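Local structure of beta-lactamase Mb2281c (Mycobacterium bovis, 3I7J) at residues A39-P44 with G232-D237; T95-S100 with T178-P183; V158-L163 with D241-V246; A171-D176 with W200-E205. The protein is probably a serine hydrolase of the beta-lactamase and penicillin-binding-protein family, likely to act on beta-lactam-like or related acyl substrates. All coordinates share one frame; numbering follows the deposited sequence.

Contact 1. Residues A39-P44 with G232-D237; sequences ASVTKP and GFIWVD
A buried apolar contact near the centre of the chain joins the start of helix 42-56 to strand 232-237 of the six-stranded antiparallel sheet, in the beta-lactamase/transpeptidase-like fold of the serine beta-lactamases and penicillin-binding proteins. Val-41 carries it, spreading its two methyls along the strand. CG1, anti to the backbone N (chi1 175°), reaches the branch methyl of Ile-234, with CG1 4.0 Å from CG2 of that residue. The other methyl, CG2, lies over the backbone instead, 3.4 Å from Gly-232 O and 3.9 Å from Phe-233 CA. Gly-232 and Ile-234 direct the same face of the strand at the helix start, whereas Phe-233 points away from it and meets Trp-260 edge-to-face. Val-41 sits inside a sequence that fits the SxxK motif of this family, Ser-40 and Lys-43 being the likely nucleophile and its lysine partner; both hydrogen-bond to Tyr-99 OH. Val-41 packs this turn on the sheet. The turn is also tied internally: Thr-42 OG1 donates to Ala-39 O at 2.6 Å, lying in the carbonyl plane with a C=O...OG1 angle of 159°.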
loop_
_atom_site.group_PDB
_atom_site.type_symbol
_atom_site.label_atom_id
_atom_site.label_comp_id
_atom_site.label_asym_id
_atom_site.label_seq_id
_atom_site.Cartn_x
_atom_site.Cartn_y
_atom_site.Cartn_z
ATOM N N ALA A 39 9.004 -4.280 -2.012
ATOM C CA ALA A 39 8.218 -5.510 -2.000
ATOM C C ALA A 39 6.755 -5.075 -2.142
ATOM O O ALA A 39 6.456 -4.217 -2.968
ATOM C CB ALA A 39 8.435 -6.290 -0.690
ATOM N N SER A 40 5.857 -5.633 -1.335
ATOM C CA SER A 40 4.434 -5.288 -1.421
ATOM C C SER A 40 4.062 -3.841 -1.109
ATOM O O SER A 40 2.904 -3.449 -1.257
ATOM C CB SER A 40 3.605 -6.220 -0.536
ATOM O OG SER A 40 3.487 -7.490 -1.135
ATOM N N VAL A 41 5.021 -3.048 -0.650
ATOM C CA VAL A 41 4.708 -1.653 -0.395
ATOM C C VAL A 41 4.564 -1.037 -1.790
ATOM O O VAL A 41 4.215 0.136 -1.951
ATOM C CB VAL A 41 5.828 -0.952 0.422
ATOM C CG1 VAL A 41 5.528 0.539 0.579
ATOM C CG2 VAL A 41 5.921 -1.600 1.813
ATOM N N THR A 42 4.840 -1.855 -2.802
ATOM C CA THR A 42 4.710 -1.448 -4.192
ATOM C C THR A 42 3.230 -1.278 -4.509
ATOM O O THR A 42 2.839 -0.361 -5.225
ATOM C CB THR A 42 5.256 -2.530 -5.170
ATOM O OG1 THR A 42 6.678 -2.630 -5.044
ATOM C CG2 THR A 42 4.894 -2.184 -6.624
ATOM N N LYS A 43 2.408 -2.164 -3.959
ATOM C CA LYS A 43 0.976 -2.147 -4.233
ATOM C C LYS A 43 0.257 -0.812 -4.110
ATOM O O LYS A 43 -0.506 -0.450 -4.990
ATOM C CB LYS A 43 0.283 -3.236 -3.398
ATOM C CG LYS A 43 0.667 -4.649 -3.866
ATOM C CD LYS A 43 -0.297 -5.741 -3.394
ATOM C CE LYS A 43 0.038 -7.090 -4.042
ATOM N NZ LYS A 43 1.390 -7.621 -3.643
ATOM N N PRO A 44 0.498 -0.054 -3.031
ATOM C CA PRO A 44 -0.194 1.235 -2.910
ATOM C C PRO A 44 0.138 2.167 -4.081
ATOM O O PRO A 44 -0.703 2.961 -4.518
ATOM C CB PRO A 44 0.307 1.774 -1.567
ATOM C CG PRO A 44 0.591 0.514 -0.789
ATOM C CD PRO A 44 1.294 -0.340 -1.827
ATOM N N GLY A 232 9.415 -3.288 5.188
ATOM C CA GLY A 232 9.052 -1.885 5.095
ATOM C C GLY A 232 7.539 -1.760 5.152
ATOM O O GLY A 232 6.834 -2.739 4.920
ATOM N N PHE A 233 7.027 -0.577 5.471
ATOM C CA PHE A 233 5.591 -0.401 5.528
ATOM C C PHE A 233 5.168 1.063 5.495
ATOM O O PHE A 233 5.979 1.976 5.675
ATOM C CB PHE A 233 5.004 -1.069 6.788
ATOM C CG PHE A 233 5.286 -0.328 8.083
ATOM C CD1 PHE A 233 4.655 0.882 8.379
ATOM C CD2 PHE A 233 6.163 -0.864 9.022
ATOM C CE1 PHE A 233 4.895 1.542 9.594
ATOM C CE2 PHE A 233 6.410 -0.214 10.234
ATOM C CZ PHE A 233 5.776 0.991 10.523
ATOM N N ILE A 234 3.883 1.274 5.255
ATOM C CA ILE A 234 3.335 2.608 5.245
ATOM C C ILE A 234 1.889 2.552 5.699
ATOM O O ILE A 234 1.111 1.721 5.237
ATOM C CB ILE A 234 3.397 3.258 3.836
ATOM C CG1 ILE A 234 2.691 4.624 3.868
ATOM C CG2 ILE A 234 2.722 2.358 2.790
ATOM C CD1 ILE A 234 2.840 5.425 2.565
ATOM N N TRP A 235 1.548 3.403 6.655
ATOM C CA TRP A 235 0.174 3.491 7.095
ATOM C C TRP A 235 -0.178 4.955 7.218
ATOM O O TRP A 235 0.679 5.804 7.479
ATOM C CB TRP A 235 -0.102 2.715 8.404
ATOM C CG TRP A 235 0.670 3.093 9.648
ATOM C CD1 TRP A 235 1.567 2.304 10.316
ATOM C CD2 TRP A 235 0.523 4.281 10.437
ATOM N NE1 TRP A 235 1.976 2.920 11.472
ATOM C CE2 TRP A 235 1.351 4.136 11.573
ATOM C CE3 TRP A 235 -0.233 5.453 10.301
ATOM C CZ2 TRP A 235 1.447 5.123 12.570
ATOM C CZ3 TRP A 235 -0.139 6.433 11.288
ATOM C CH2 TRP A 235 0.693 6.260 12.407
ATOM N N VAL A 236 -1.451 5.232 6.977
ATOM C CA VAL A 236 -2.002 6.574 7.023
ATOM C C VAL A 236 -3.215 6.434 7.917
ATOM O O VAL A 236 -4.071 5.593 7.665
ATOM C CB VAL A 236 -2.464 7.017 5.617
ATOM C CG1 VAL A 236 -2.932 8.463 5.640
ATOM C CG2 VAL A 236 -1.329 6.825 4.619
ATOM N N ASP A 237 -3.288 7.235 8.969
ATOM C CA ASP A 237 -4.423 7.149 9.875
ATOM C C ASP A 237 -5.250 8.421 9.691
ATOM O O ASP A 237 -4.856 9.485 10.150
ATOM C CB ASP A 237 -3.912 7.029 11.316
ATOM C CG ASP A 237 -5.014 6.719 12.301
ATOM O OD1 ASP A 237 -6.126 7.267 12.131
ATOM O OD2 ASP A 237 -4.763 5.944 13.254
#

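Contact 2. Residues T95-S100 with T178-P183; sequences TRRMYS and TTVQFP
The guanidinium of Arg-97 meets the backbone of segment 178-183 edge-on, an arginine side chain hydrogen-bonded to a backbone carbonyl between two irregular loops of the beta-lactamase-type fold. One of these loops leads into helix 101-115 and the other follows helix 171-177. Arg-97 starts with CG anti to its own N (chi1 170°), and bends at chi2 and chi3 carry the terminal nitrogens across to the second loop. There Gln-181 O takes both of them. NH2 makes the stronger bond, 2.7 Å to Gln-181 O with an N-H...O angle of 155°; the oxygen lies close to the guanidinium plane, while the donor is tilted 29° from the plane of the carbonyl. The bond from NH1 to the same oxygen is weak, at 3.1 Å. With NH2 also donating to Ala-77 O, the arginine bridges three pieces of chain, which probably restricts rotation of the guanidinium.

Phe-182 flanks the charged group without stacking on it. NH2 lies at the edge of the phenyl ring, near its plane, and 4.0 Å from Phe-182 CB; the ring itself leads away and meets His-74. Val-180 CG2 makes a looser van der Waals contact with NH1, coming in obliquely. The amide of Gln-181 turns from the arginine: OE1 accepts from Arg-73 NH1, and NE2 bonds back to Thr-179 O at 3.2 Å, standing above the plane of that carbonyl.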
loop_
_atom_site.group_PDB
_atom_site.type_symbol
_atom_site.label_atom_id
_atom_site.label_comp_id
_atom_site.label_asym_id
_atom_site.label_seq_id
_atom_site.Cartn_x
_atom_site.Cartn_y
_atom_site.Cartn_z
ATOM N N THR A 95 -16.399 -13.730 -3.964
ATOM C CA THR A 95 -16.792 -14.645 -2.902
ATOM C C THR A 95 -15.721 -14.753 -1.829
ATOM O O THR A 95 -16.031 -14.898 -0.650
ATOM C CB THR A 95 -17.060 -16.050 -3.452
ATOM O OG1 THR A 95 -15.830 -16.623 -3.922
ATOM C CG2 THR A 95 -18.053 -15.977 -4.601
ATOM N N ARG A 96 -14.460 -14.693 -2.236
ATOM C CA ARG A 96 -13.378 -14.789 -1.275
ATOM C C ARG A 96 -12.360 -13.669 -1.380
ATOM O O ARG A 96 -12.164 -13.065 -2.434
ATOM C CB ARG A 96 -12.653 -16.136 -1.398
ATOM C CG ARG A 96 -13.418 -17.297 -0.791
ATOM C CD ARG A 96 -12.484 -18.411 -0.344
ATOM N NE ARG A 96 -11.926 -19.161 -1.463
ATOM C CZ ARG A 96 -10.963 -20.071 -1.344
ATOM N NH1 ARG A 96 -10.449 -20.341 -0.150
ATOM N NH2 ARG A 96 -10.521 -20.716 -2.418
ATOM N N ARG A 97 -11.719 -13.390 -0.256
ATOM C CA ARG A 97 -10.694 -12.382 -0.209
ATOM C C ARG A 97 -9.363 -13.079 -0.062
ATOM O O ARG A 97 -9.063 -13.625 0.999
ATOM C CB ARG A 97 -10.909 -11.455 0.982
ATOM C CG ARG A 97 -9.758 -10.504 1.257
ATOM C CD ARG A 97 -10.294 -9.135 1.670
ATOM N NE ARG A 97 -10.639 -8.333 0.518
ATOM C CZ ARG A 97 -11.564 -7.378 0.499
ATOM N NH1 ARG A 97 -12.272 -7.079 1.582
ATOM N NH2 ARG A 97 -11.772 -6.718 -0.626
HETATM N N MSE A 98 -8.572 -13.107 -1.124
HETATM C CA MSE A 98 -7.259 -13.705 -0.995
HETATM C C MSE A 98 -6.206 -12.847 -1.670
HETATM O O MSE A 98 -6.250 -12.577 -2.873
HETATM C CB MSE A 98 -7.245 -15.156 -1.496
HETATM C CG MSE A 98 -7.394 -15.406 -2.968
HETATM SE SE MSE A 98 -7.407 -17.368 -3.333
HETATM C CE MSE A 98 -9.325 -17.652 -3.139
ATOM N N TYR A 99 -5.282 -12.383 -0.843
ATOM C CA TYR A 99 -4.191 -11.531 -1.280
ATOM C C TYR A 99 -3.550 -12.149 -2.509
ATOM O O TYR A 99 -3.290 -13.345 -2.528
ATOM C CB TYR A 99 -3.165 -11.415 -0.159
ATOM C CG TYR A 99 -2.056 -10.438 -0.445
ATOM C CD1 TYR A 99 -2.321 -9.074 -0.556
ATOM C CD2 TYR A 99 -0.739 -10.871 -0.582
ATOM C CE1 TYR A 99 -1.296 -8.162 -0.792
ATOM C CE2 TYR A 99 0.295 -9.967 -0.816
ATOM C CZ TYR A 99 0.010 -8.619 -0.918
ATOM O OH TYR A 99 1.029 -7.725 -1.131
ATOM N N SER A 100 -3.303 -11.346 -3.543
ATOM C CA SER A 100 -2.703 -11.882 -4.760
ATOM C C SER A 100 -1.750 -10.949 -5.491
ATOM O O SER A 100 -2.071 -9.784 -5.744
ATOM C CB SER A 100 -3.800 -12.315 -5.735
ATOM O OG SER A 100 -3.240 -12.727 -6.971
ATOM N N THR A 178 -10.285 4.291 0.069
ATOM C CA THR A 178 -10.018 4.026 1.480
ATOM C C THR A 178 -11.232 3.446 2.204
ATOM O O THR A 178 -11.293 3.438 3.434
ATOM C CB THR A 178 -9.536 5.295 2.220
ATOM O OG1 THR A 178 -10.463 6.366 2.003
ATOM C CG2 THR A 178 -8.156 5.695 1.721
ATOM N N THR A 179 -12.200 2.967 1.430
ATOM C CA THR A 179 -13.400 2.350 1.985
ATOM C C THR A 179 -13.340 0.864 1.668
ATOM O O THR A 179 -12.888 0.466 0.589
ATOM C CB THR A 179 -14.684 2.922 1.361
ATOM O OG1 THR A 179 -14.793 4.308 1.691
ATOM C CG2 THR A 179 -15.906 2.181 1.883
ATOM N N VAL A 180 -13.802 0.043 2.602
ATOM C CA VAL A 180 -13.774 -1.386 2.387
ATOM C C VAL A 180 -14.604 -1.794 1.170
ATOM O O VAL A 180 -15.770 -1.431 1.026
ATOM C CB VAL A 180 -14.242 -2.167 3.656
ATOM C CG1 VAL A 180 -15.622 -1.709 4.081
ATOM C CG2 VAL A 180 -14.229 -3.670 3.373
ATOM N N GLN A 181 -13.950 -2.537 0.289
ATOM C CA GLN A 181 -14.535 -3.030 -0.943
ATOM C C GLN A 181 -14.853 -4.507 -0.729
ATOM O O GLN A 181 -13.992 -5.262 -0.274
ATOM C CB GLN A 181 -13.508 -2.871 -2.061
ATOM C CG GLN A 181 -12.994 -1.442 -2.234
ATOM C CD GLN A 181 -14.051 -0.532 -2.822
ATOM O OE1 GLN A 181 -14.735 -0.905 -3.766
ATOM N NE2 GLN A 181 -14.178 0.670 -2.278
ATOM N N PHE A 182 -16.072 -4.922 -1.062
ATOM C CA PHE A 182 -16.482 -6.312 -0.860
ATOM C C PHE A 182 -16.344 -6.623 0.640
ATOM O O PHE A 182 -15.553 -7.469 1.046
ATOM C CB PHE A 182 -15.596 -7.259 -1.671
ATOM C CG PHE A 182 -15.607 -6.991 -3.150
ATOM C CD1 PHE A 182 -16.666 -7.430 -3.953
ATOM C CD2 PHE A 182 -14.556 -6.293 -3.744
ATOM C CE1 PHE A 182 -16.678 -7.178 -5.333
ATOM C CE2 PHE A 182 -14.549 -6.031 -5.115
ATOM C CZ PHE A 182 -15.613 -6.473 -5.919
ATOM N N PRO A 183 -17.115 -5.921 1.484
ATOM C CA PRO A 183 -17.091 -6.106 2.937
ATOM C C PRO A 183 -17.628 -7.465 3.359
ATOM O O PRO A 183 -18.388 -8.094 2.623
ATOM C CB PRO A 183 -17.983 -4.973 3.432
ATOM C CG PRO A 183 -19.022 -4.905 2.352
ATOM C CD PRO A 183 -18.149 -4.937 1.109
#

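Contact 3. Residues V158-L163 with D241-V246; sequences VFAGDL and DLALVV
Backbone torsions aim the two side chains that come closest, since both are single methyl groups with no chi of their own. A helical phi of -56° at Ala-160 and an extended one of -134° at Ala-243 go with CB atoms that both point into the interface, where they touch at 3.8 Å. The two CA atoms are likewise the nearest pair of the segments, 6.3 Å apart, which brings the helix close to the strand. Two residues on, Val-245 faces the same way, and its CG2 adds a looser flank at 4.4 Å from Ala-160 CB. Leu-244, between them, points to the other face of the strand.

Small residues therefore fill the point of closest approach, and the bulkier chains of the helix spread round it. Phe-159 packs on helices 119-131 and 42-56, while Leu-163 reaches Val-236 and Arg-48. Two salt bridges lie near the ends: Asp-162 OD2 with Arg-48 joins the helix to helix 42-56, and Asp-241 OD2 with Arg-165 joins the start of the strand to the residue just beyond the helix. Asp-241 and Leu-242 both face Asp-237, forming a G1 beta bulge at the start of the strand. The contact is plain helix-on-sheet packing, helix 153-164 lying against the antiparallel sheet of the beta-lactamase/transpeptidase-like fold.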
loop_
_atom_site.group_PDB
_atom_site.type_symbol
_atom_site.label_atom_id
_atom_site.label_comp_id
_atom_site.label_asym_id
_atom_site.label_seq_id
_atom_site.Cartn_x
_atom_site.Cartn_y
_atom_site.Cartn_z
ATOM N N VAL A 158 6.397 11.934 0.484
ATOM C CA VAL A 158 5.610 12.770 -0.413
ATOM C C VAL A 158 4.333 12.008 -0.775
ATOM O O VAL A 158 3.243 12.581 -0.809
ATOM C CB VAL A 158 6.398 13.084 -1.712
ATOM C CG1 VAL A 158 5.517 13.840 -2.694
ATOM C CG2 VAL A 158 7.644 13.906 -1.381
ATOM N N PHE A 159 4.473 10.709 -1.037
ATOM C CA PHE A 159 3.330 9.871 -1.387
ATOM C C PHE A 159 2.327 9.873 -0.240
ATOM O O PHE A 159 1.125 10.067 -0.453
ATOM C CB PHE A 159 3.783 8.438 -1.695
ATOM C CG PHE A 159 2.693 7.570 -2.261
ATOM C CD1 PHE A 159 2.096 7.881 -3.486
ATOM C CD2 PHE A 159 2.254 6.448 -1.573
ATOM C CE1 PHE A 159 1.076 7.085 -4.018
ATOM C CE2 PHE A 159 1.235 5.646 -2.098
ATOM C CZ PHE A 159 0.644 5.969 -3.327
ATOM N N ALA A 160 2.827 9.680 0.978
ATOM C CA ALA A 160 1.966 9.677 2.163
ATOM C C ALA A 160 1.185 10.990 2.236
ATOM O O ALA A 160 0.062 11.027 2.740
ATOM C CB ALA A 160 2.812 9.496 3.430
ATOM N N GLY A 161 1.788 12.062 1.727
ATOM C CA GLY A 161 1.120 13.349 1.735
ATOM C C GLY A 161 -0.111 13.310 0.846
ATOM O O GLY A 161 -1.158 13.878 1.168
ATOM N N ASP A 162 0.013 12.617 -0.279
ATOM C CA ASP A 162 -1.083 12.493 -1.225
ATOM C C ASP A 162 -2.181 11.611 -0.627
ATOM O O ASP A 162 -3.361 11.773 -0.941
ATOM C CB ASP A 162 -0.571 11.886 -2.533
ATOM C CG ASP A 162 -1.572 11.994 -3.656
ATOM O OD1 ASP A 162 -1.878 13.129 -4.065
ATOM O OD2 ASP A 162 -2.054 10.949 -4.133
ATOM N N LEU A 163 -1.793 10.683 0.242
ATOM C CA LEU A 163 -2.768 9.790 0.876
ATOM C C LEU A 163 -3.503 10.477 2.031
ATOM O O LEU A 163 -4.572 10.041 2.450
ATOM C CB LEU A 163 -2.065 8.526 1.386
ATOM C CG LEU A 163 -1.392 7.667 0.312
ATOM C CD1 LEU A 163 -0.727 6.436 0.942
ATOM C CD2 LEU A 163 -2.437 7.239 -0.706
ATOM N N ASP A 241 -4.911 11.713 11.496
ATOM C CA ASP A 241 -4.458 12.583 10.411
ATOM C C ASP A 241 -2.931 12.559 10.461
ATOM O O ASP A 241 -2.275 13.600 10.504
ATOM C CB ASP A 241 -4.984 14.015 10.603
ATOM C CG ASP A 241 -5.120 14.778 9.291
ATOM O OD1 ASP A 241 -5.192 14.134 8.220
ATOM O OD2 ASP A 241 -5.179 16.028 9.320
ATOM N N LEU A 242 -2.375 11.353 10.476
ATOM C CA LEU A 242 -0.930 11.168 10.531
ATOM C C LEU A 242 -0.531 9.986 9.645
ATOM O O LEU A 242 -1.333 9.082 9.405
ATOM C CB LEU A 242 -0.511 10.891 11.978
ATOM C CG LEU A 242 0.551 11.746 12.673
ATOM C CD1 LEU A 242 0.295 13.225 12.464
ATOM C CD2 LEU A 242 0.539 11.399 14.156
ATOM N N ALA A 243 0.709 9.995 9.168
ATOM C CA ALA A 243 1.215 8.916 8.328
ATOM C C ALA A 243 2.599 8.512 8.814
ATOM O O ALA A 243 3.360 9.340 9.320
ATOM C CB ALA A 243 1.287 9.363 6.874
ATOM N N LEU A 244 2.923 7.235 8.669
ATOM C CA LEU A 244 4.229 6.751 9.085
ATOM C C LEU A 244 4.806 5.872 8.003
ATOM O O LEU A 244 4.136 4.976 7.498
ATOM C CB LEU A 244 4.133 5.955 10.396
ATOM C CG LEU A 244 5.404 5.200 10.819
ATOM C CD1 LEU A 244 6.559 6.171 11.028
ATOM C CD2 LEU A 244 5.129 4.412 12.096
ATOM N N VAL A 245 6.046 6.154 7.633
ATOM C CA VAL A 245 6.741 5.374 6.625
ATOM C C VAL A 245 7.986 4.772 7.271
ATOM O O VAL A 245 8.774 5.492 7.885
ATOM C CB VAL A 245 7.200 6.254 5.437
ATOM C CG1 VAL A 245 8.209 5.493 4.597
ATOM C CG2 VAL A 245 5.998 6.649 4.571
ATOM N N VAL A 246 8.149 3.456 7.161
ATOM C CA VAL A 246 9.333 2.790 7.696
ATOM C C VAL A 246 9.902 1.819 6.670
ATOM O O VAL A 246 9.196 0.941 6.172
ATOM C CB VAL A 246 9.051 1.992 9.006
ATOM C CG1 VAL A 246 10.293 1.186 9.388
ATOM C CG2 VAL A 246 8.705 2.943 10.152
#

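Contact 4. Residues A171-D176 with W200-E205; sequences AQMHAD and WGLGFE
Leu-202 pushes one methyl, CD1, in among the side chains of helix 171-177, overlapping the carboxylate of Asp-176 and the selenium of the selenomethionine Met-173. CD1 lies 3.5 Å from Asp-176 OD2 and 4.1 Å from Met-173 SE. The selenomethionine chain crosses the leucine at about a right angle. It arrives there because CG stands anti to the backbone N (chi1 167°) and the chain then bends at chi2 and chi3, presenting the selenium rather than the terminal methyl. Asp-176 comes from one turn further along the helix, also with CG anti to N (chi1 -177°), and its OD2 lies 4.0 Å from Leu-202 CG.

In the beta-lactamase-type fold this packing joins the loop before strand 205-206, an edge strand of the main sheet, to a short helix. Leu-202 is the centre of an inverse gamma turn, with a weak bond from Gly-203 N to Gly-201 O at 3.2 Å, and the turn projects its side chain at the helix. Next to it Gly-203 has backbone angles at which a CB would press on the carbonyl O of Leu-202. Gly-201 N closes the wider bend by donating to Phe-204 O at 2.8 Å.

The carboxylate that leans on the leucine also has a polar partner, since Asp-176 OD2 accepts a weak hydrogen bond from Gln-181 NE2. Met-173 is backed by Val-54 and Glu-55 of helix 42-56, and from that same helix Gln-51 NE2 donates to the carbonyl O of Leu-202.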
loop_
_atom_site.group_PDB
_atom_site.type_symbol
_atom_site.label_atom_id
_atom_site.label_comp_id
_atom_site.label_asym_id
_atom_site.label_seq_id
_atom_site.Cartn_x
_atom_site.Cartn_y
_atom_site.Cartn_z
ATOM N N ALA A 171 -10.996 13.787 -4.306
ATOM C CA ALA A 171 -11.327 13.450 -2.933
ATOM C C ALA A 171 -12.306 12.273 -2.898
ATOM O O ALA A 171 -12.253 11.445 -1.987
ATOM C CB ALA A 171 -11.938 14.672 -2.231
ATOM N N GLN A 172 -13.197 12.199 -3.888
ATOM C CA GLN A 172 -14.182 11.118 -3.948
ATOM C C GLN A 172 -13.546 9.760 -4.241
ATOM O O GLN A 172 -13.921 8.749 -3.648
ATOM C CB GLN A 172 -15.250 11.409 -5.009
ATOM C CG GLN A 172 -16.352 10.351 -5.054
ATOM C CD GLN A 172 -16.850 9.989 -3.661
ATOM O OE1 GLN A 172 -17.222 10.867 -2.876
ATOM N NE2 GLN A 172 -16.852 8.694 -3.344
HETATM N N MSE A 173 -12.604 9.734 -5.175
HETATM C CA MSE A 173 -11.924 8.496 -5.510
HETATM C C MSE A 173 -11.137 8.030 -4.278
HETATM O O MSE A 173 -11.186 6.857 -3.902
HETATM C CB MSE A 173 -10.981 8.717 -6.699
HETATM C CG MSE A 173 -9.990 7.576 -6.943
HETATM SE SE MSE A 173 -10.841 5.865 -7.244
HETATM C CE MSE A 173 -10.967 5.924 -9.169
ATOM N N HIS A 174 -10.436 8.957 -3.631
ATOM C CA HIS A 174 -9.644 8.602 -2.452
ATOM C C HIS A 174 -10.517 8.088 -1.317
ATOM O O HIS A 174 -10.129 7.165 -0.594
ATOM C CB HIS A 174 -8.812 9.790 -1.961
ATOM C CG HIS A 174 -7.955 9.473 -0.774
ATOM N ND1 HIS A 174 -8.324 9.782 0.519
ATOM C CD2 HIS A 174 -6.756 8.851 -0.682
ATOM C CE1 HIS A 174 -7.390 9.367 1.354
ATOM N NE2 HIS A 174 -6.426 8.797 0.650
ATOM N N ALA A 175 -11.688 8.691 -1.156
ATOM C CA ALA A 175 -12.614 8.259 -0.122
ATOM C C ALA A 175 -13.046 6.831 -0.455
ATOM O O ALA A 175 -13.127 5.969 0.421
ATOM C CB ALA A 175 -13.831 9.179 -0.085
ATOM N N ASP A 176 -13.313 6.590 -1.733
ATOM C CA ASP A 176 -13.732 5.277 -2.196
ATOM C C ASP A 176 -12.602 4.253 -2.038
ATOM O O ASP A 176 -12.828 3.135 -1.586
ATOM C CB ASP A 176 -14.173 5.362 -3.662
ATOM C CG ASP A 176 -14.707 4.037 -4.195
ATOM O OD1 ASP A 176 -15.490 4.049 -5.162
ATOM O OD2 ASP A 176 -14.339 2.982 -3.655
ATOM N N TRP A 200 -10.108 -4.765 2.879
ATOM C CA TRP A 200 -9.195 -4.184 1.916
ATOM C C TRP A 200 -9.930 -3.082 1.152
ATOM O O TRP A 200 -11.144 -3.154 0.947
ATOM C CB TRP A 200 -8.691 -5.269 0.957
ATOM C CG TRP A 200 -7.211 -5.198 0.680
ATOM C CD1 TRP A 200 -6.578 -4.356 -0.188
ATOM C CD2 TRP A 200 -6.180 -5.970 1.314
ATOM N NE1 TRP A 200 -5.217 -4.551 -0.134
ATOM C CE2 TRP A 200 -4.945 -5.537 0.780
ATOM C CE3 TRP A 200 -6.180 -6.988 2.282
ATOM C CZ2 TRP A 200 -3.717 -6.084 1.184
ATOM C CZ3 TRP A 200 -4.957 -7.531 2.683
ATOM C CH2 TRP A 200 -3.744 -7.074 2.133
ATOM N N GLY A 201 -9.190 -2.056 0.751
ATOM C CA GLY A 201 -9.780 -0.963 0.001
ATOM C C GLY A 201 -9.451 -1.185 -1.460
ATOM O O GLY A 201 -9.397 -2.334 -1.903
ATOM N N LEU A 202 -9.234 -0.109 -2.211
ATOM C CA LEU A 202 -8.892 -0.239 -3.624
ATOM C C LEU A 202 -7.380 -0.283 -3.799
ATOM O O LEU A 202 -6.779 0.652 -4.332
ATOM C CB LEU A 202 -9.468 0.928 -4.437
ATOM C CG LEU A 202 -10.986 1.001 -4.618
ATOM C CD1 LEU A 202 -11.342 2.283 -5.369
ATOM C CD2 LEU A 202 -11.470 -0.213 -5.384
ATOM N N GLY A 203 -6.763 -1.365 -3.340
ATOM C CA GLY A 203 -5.324 -1.497 -3.477
ATOM C C GLY A 203 -4.597 -1.215 -2.177
ATOM O O GLY A 203 -3.430 -1.565 -2.018
ATOM N N PHE A 204 -5.295 -0.573 -1.247
ATOM C CA PHE A 204 -4.725 -0.247 0.053
ATOM C C PHE A 204 -5.322 -1.189 1.102
ATOM O O PHE A 204 -6.537 -1.405 1.122
ATOM C CB PHE A 204 -5.075 1.192 0.460
ATOM C CG PHE A 204 -4.738 2.242 -0.576
ATOM C CD1 PHE A 204 -3.603 2.128 -1.376
ATOM C CD2 PHE A 204 -5.525 3.390 -0.690
ATOM C CE1 PHE A 204 -3.252 3.142 -2.268
ATOM C CE2 PHE A 204 -5.185 4.410 -1.574
ATOM C CZ PHE A 204 -4.044 4.286 -2.365
ATOM N N GLU A 205 -4.494 -1.752 1.978
ATOM C CA GLU A 205 -5.050 -2.612 3.014
ATOM C C GLU A 205 -5.708 -1.684 4.021
ATOM O O GLU A 205 -5.270 -0.548 4.201
ATOM C CB GLU A 205 -3.965 -3.415 3.733
ATOM C CG GLU A 205 -4.536 -4.541 4.592
ATOM C CD GLU A 205 -3.689 -4.845 5.826
ATOM O OE1 GLU A 205 -2.442 -4.789 5.738
ATOM O OE2 GLU A 205 -4.277 -5.153 6.882
#

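Contacts 1 and 2 meet at the probable active site: Tyr-99 OH of segment 95-100 lies 2.5 Å from both Ser-40 OG and Lys-43 NZ, although the contact centres are about 17 Å apart. Contacts 1 and 3 share the main sheet, their strands 232-237 and 242-248 being paired neighbours, with Phe-233 N 2.7 Å from Val-246 O. Contact 4 joins contact 2 through Gln-181 N, 2.9 Å from Trp-200 O, and reaches contact 1 where Phe-204 CE1 packs at 3.4 Å on Pro-44 O. It also meets contact 3, Leu-163 CD2 lying 3.7 Å from Phe-204 CZ. Contacts 2 and 3 remain apart, on opposite sides of the chain's centre.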